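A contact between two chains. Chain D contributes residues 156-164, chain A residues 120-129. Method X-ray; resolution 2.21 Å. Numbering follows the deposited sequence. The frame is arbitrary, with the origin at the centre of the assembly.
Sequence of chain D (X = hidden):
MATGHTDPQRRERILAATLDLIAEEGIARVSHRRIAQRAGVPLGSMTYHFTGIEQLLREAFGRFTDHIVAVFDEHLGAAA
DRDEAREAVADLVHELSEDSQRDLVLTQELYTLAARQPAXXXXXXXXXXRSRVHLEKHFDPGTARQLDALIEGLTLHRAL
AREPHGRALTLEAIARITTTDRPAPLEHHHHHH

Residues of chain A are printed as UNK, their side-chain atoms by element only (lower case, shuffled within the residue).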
# COMPACT_ATOMS: atom_id res chain seq x y z
N LEU D 156 3.69 5.68 3.17
CA LEU D 156 3.25 4.42 3.76
C LEU D 156 4.15 4.00 4.93
O LEU D 156 3.65 3.58 5.98
CB LEU D 156 3.22 3.33 2.67
CG LEU D 156 2.53 1.97 2.89
CD1 LEU D 156 3.49 0.97 3.50
CD2 LEU D 156 1.30 2.16 3.76
N HIS D 157 5.46 4.11 4.76
CA HIS D 157 6.36 3.74 5.85
C HIS D 157 6.21 4.61 7.10
O HIS D 157 6.34 4.12 8.22
CB HIS D 157 7.81 3.73 5.38
CG HIS D 157 8.19 2.48 4.64
ND1 HIS D 157 9.49 2.17 4.31
CD2 HIS D 157 7.43 1.44 4.22
CE1 HIS D 157 9.52 0.99 3.73
NE2 HIS D 157 8.29 0.52 3.66
N ARG D 158 5.93 5.90 6.92
CA ARG D 158 5.74 6.77 8.08
C ARG D 158 4.43 6.40 8.77
O ARG D 158 4.37 6.32 10.00
CB ARG D 158 5.69 8.25 7.69
CG ARG D 158 7.02 8.84 7.27
CD ARG D 158 7.03 10.36 7.46
NE ARG D 158 7.27 10.72 8.86
CZ ARG D 158 6.43 11.43 9.62
NH1 ARG D 158 6.74 11.71 10.88
NH2 ARG D 158 5.28 11.86 9.12
N ALA D 159 3.38 6.17 7.98
CA ALA D 159 2.05 5.85 8.51
C ALA D 159 1.90 4.52 9.24
O ALA D 159 1.19 4.44 10.24
CB ALA D 159 1.01 5.94 7.39
N LEU D 160 2.55 3.47 8.74
CA LEU D 160 2.42 2.15 9.36
C LEU D 160 3.56 1.76 10.29
O LEU D 160 3.73 0.59 10.62
CB LEU D 160 2.26 1.09 8.27
CG LEU D 160 1.02 1.25 7.39
CD1 LEU D 160 0.89 0.04 6.48
CD2 LEU D 160 -0.23 1.38 8.27
N ALA D 161 4.33 2.75 10.73
CA ALA D 161 5.44 2.48 11.63
C ALA D 161 4.96 2.78 13.04
O ALA D 161 3.93 3.43 13.22
CB ALA D 161 6.62 3.37 11.29
N ARG D 162 5.70 2.30 14.03
CA ARG D 162 5.34 2.58 15.41
C ARG D 162 5.90 3.97 15.67
O ARG D 162 5.26 4.80 16.32
CB ARG D 162 5.97 1.54 16.34
CG ARG D 162 5.39 0.14 16.10
CD ARG D 162 6.11 -0.92 16.90
NE ARG D 162 5.96 -0.71 18.34
CZ ARG D 162 6.49 -1.50 19.26
NH1 ARG D 162 6.31 -1.24 20.55
NH2 ARG D 162 7.21 -2.56 18.90
N GLU D 163 7.09 4.23 15.13
CA GLU D 163 7.71 5.54 15.25
C GLU D 163 8.15 6.00 13.87
O GLU D 163 9.14 5.53 13.31
CB GLU D 163 8.92 5.50 16.20
CG GLU D 163 10.00 4.49 15.86
CD GLU D 163 11.28 4.68 16.68
OE1 GLU D 163 12.12 3.76 16.69
OE2 GLU D 163 11.43 5.75 17.31
N PRO D 164 7.39 6.93 13.27
CA PRO D 164 7.72 7.44 11.94
C PRO D 164 9.08 8.15 11.93
O PRO D 164 9.44 8.82 12.90
CB PRO D 164 6.56 8.39 11.64
CG PRO D 164 6.16 8.88 13.00
CD PRO D 164 6.20 7.61 13.82
N UNK A 120 -1.67 -3.59 15.10
CA UNK A 120 -1.05 -4.36 14.02
C UNK A 120 0.16 -3.69 13.37
O UNK A 120 0.83 -4.31 12.55
c UNK A 120 -4.25 -5.55 14.04
c UNK A 120 -2.10 -4.74 12.97
c UNK A 120 -2.66 -7.19 13.30
c UNK A 120 -5.09 -6.57 14.51
c UNK A 120 -3.50 -8.21 13.77
c UNK A 120 -3.03 -5.84 13.43
c UNK A 120 -4.70 -7.89 14.37
o UNK A 120 -5.53 -8.89 14.83
N UNK A 121 0.44 -2.45 13.75
CA UNK A 121 1.60 -1.75 13.20
C UNK A 121 2.87 -2.34 13.79
O UNK A 121 3.98 -2.06 13.34
c UNK A 121 0.23 1.86 12.89
n UNK A 121 -0.85 4.43 13.30
c UNK A 121 0.36 0.37 12.68
n UNK A 121 -1.06 2.33 12.40
c UNK A 121 -1.55 3.54 12.61
c UNK A 121 1.49 -0.25 13.46
n UNK A 121 -2.73 3.87 12.12
N UNK A 122 2.70 -3.17 14.82
CA UNK A 122 3.83 -3.86 15.44
C UNK A 122 4.33 -4.85 14.38
O UNK A 122 5.52 -5.14 14.28
c UNK A 122 3.21 -3.84 17.93
c UNK A 122 2.69 -4.68 19.08
o UNK A 122 3.25 -5.78 19.32
o UNK A 122 1.74 -4.25 19.76
c UNK A 122 3.39 -4.66 16.67
N UNK A 123 3.38 -5.38 13.61
CA UNK A 123 3.68 -6.33 12.56
C UNK A 123 4.42 -5.63 11.42
O UNK A 123 5.48 -6.08 10.99
c UNK A 123 3.23 -9.26 11.63
c UNK A 123 2.15 -8.43 12.31
c UNK A 123 2.14 -8.67 13.81
c UNK A 123 2.39 -6.95 12.01
N UNK A 124 3.85 -4.53 10.92
CA UNK A 124 4.49 -3.81 9.83
C UNK A 124 5.84 -3.23 10.26
O UNK A 124 6.79 -3.20 9.47
c UNK A 124 3.56 -2.70 9.27
c UNK A 124 2.43 -3.32 8.46
o UNK A 124 2.98 -1.96 10.36
N UNK A 125 5.94 -2.79 11.51
CA UNK A 125 7.18 -2.22 12.02
C UNK A 125 8.28 -3.29 12.02
O UNK A 125 9.42 -3.03 11.63
n UNK A 125 10.01 -0.04 14.74
c UNK A 125 9.32 -1.20 14.50
c UNK A 125 8.14 -0.86 13.93
c UNK A 125 9.29 0.99 14.33
n UNK A 125 8.15 0.52 13.84
c UNK A 125 7.00 -1.69 13.44
N UNK A 126 7.93 -4.49 12.48
CA UNK A 126 8.88 -5.60 12.55
C UNK A 126 9.23 -6.07 11.14
O UNK A 126 10.33 -6.55 10.88
o UNK A 126 10.69 -6.69 14.67
c UNK A 126 9.12 -8.00 13.43
c UNK A 126 8.28 -6.74 13.36
c UNK A 126 10.47 -7.78 14.10
o UNK A 126 11.30 -8.71 14.06
N UNK A 127 8.27 -5.94 10.22
CA UNK A 127 8.49 -6.33 8.82
C UNK A 127 9.53 -5.37 8.21
O UNK A 127 10.52 -5.79 7.62
c UNK A 127 8.28 -7.35 6.01
c UNK A 127 4.03 -6.49 4.56
c UNK A 127 6.14 -6.78 5.68
c UNK A 127 4.81 -6.35 5.71
c UNK A 127 7.16 -6.25 8.05
c UNK A 127 4.57 -7.06 3.38
c UNK A 127 6.65 -7.35 4.48
n UNK A 127 7.95 -7.69 4.72
c UNK A 127 7.20 -6.79 6.64
c UNK A 127 5.87 -7.49 3.32
N UNK A 128 9.30 -4.07 8.36
CA UNK A 128 10.22 -3.08 7.82
C UNK A 128 11.62 -3.22 8.40
O UNK A 128 12.61 -3.01 7.71
s UNK A 128 7.93 0.40 7.63
c UNK A 128 8.42 -1.32 7.34
c UNK A 128 7.11 0.26 9.19
c UNK A 128 9.69 -1.66 8.09
N UNK A 129 11.70 -3.58 9.68
CA UNK A 129 12.98 -3.73 10.35
C UNK A 129 13.79 -4.89 9.79
O UNK A 129 14.99 -4.77 9.59
n UNK A 129 14.30 -8.32 13.94
c UNK A 129 14.03 -3.80 12.68
n UNK A 129 13.28 -6.93 15.46
n UNK A 129 14.29 -6.05 13.59
c UNK A 129 13.96 -7.10 14.33
c UNK A 129 13.97 -4.67 13.92
c UNK A 129 12.76 -3.95 11.85

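Position 120 carries one carbon and then a six-carbon ring bearing an oxygen; it stays out of reach of chain D. It is Tyr A120.

Position 121 has three carbons, a nitrogen, and a carbon holding two more nitrogens, an unmistakable guanidinium. Its CB lies 3.7 Å from Leu D160 O, and the flat group presents one face to Ala D159 O. This is Arg A121, whose NH2 is 3.7 Å from Ala D159 O; NE and NH1 are hydrogen-bonded elsewhere in the structure.

Position 122 shows three carbons, the last with two oxygens, and lies beside the Arg D162 side chain. Glu A122 places CG over one face of that guanidinium, 4.2 Å from Arg D162 NE, so the methylene rather than the carboxylate makes the closest side-chain approach.

Position 123, four carbons forked at the second, points away and touches nothing on chain D: Leu A123.

Position 124 has a single carbon bearing one oxygen and one carbon, the oxygen close to a chain D carbonyl. It is Thr A124, and its OG1 donates a hydrogen bond of 2.7 Å to Leu D160 O.

Position 125 is one carbon and a five-membered ring of three carbons and two nitrogens, packed against Ala D161, Arg D162 and Glu D163. His A125 accepts a hydrogen bond at ND1 from Arg D162 N, 3.0 Å long and nearly straight at 168°. Arg D162 CD sits over one ring face, 4.0 Å from the centroid, while Glu D163 CG lies at the edge.

Position 126, three carbons ending in two oxygens, makes no contact across the interface: Glu A126. Position 127 has one carbon, then fused five- and six-membered rings holding eight carbons and one nitrogen, and is out of reach: Trp A127.

Position 128 is an unbranched run of two carbons, a sulfur and a carbon, lying across an imidazole. Met A128 sets SD over the His D157 ring face, 3.8 Å from the centroid, and its CE reaches Ala D161 CB at 3.8 Å.

Position 129 has three carbons, a nitrogen, and a carbon carrying two more nitrogens, and does not reach chain D. Arg A129 instead forms a salt bridge with Glu A126 on its own helix.

The contact works by helix periodicity meeting a helix end. Positions 121, 124, 125 and 128 all aim CB toward chain D, where Leu D160 leaves helical geometry. One hydroxyl takes the Leu D160 carbonyl and one imidazole the Arg D162 amide, so backbone polarity is answered by side chains. Around these two bonds, Met A128 covers one face of the His D157 ring and Arg D162 CD one face of the His A125 ring, while Met A128 CE packs on Ala D161 CB.

Chain A 120-129: YRELTHEWMR
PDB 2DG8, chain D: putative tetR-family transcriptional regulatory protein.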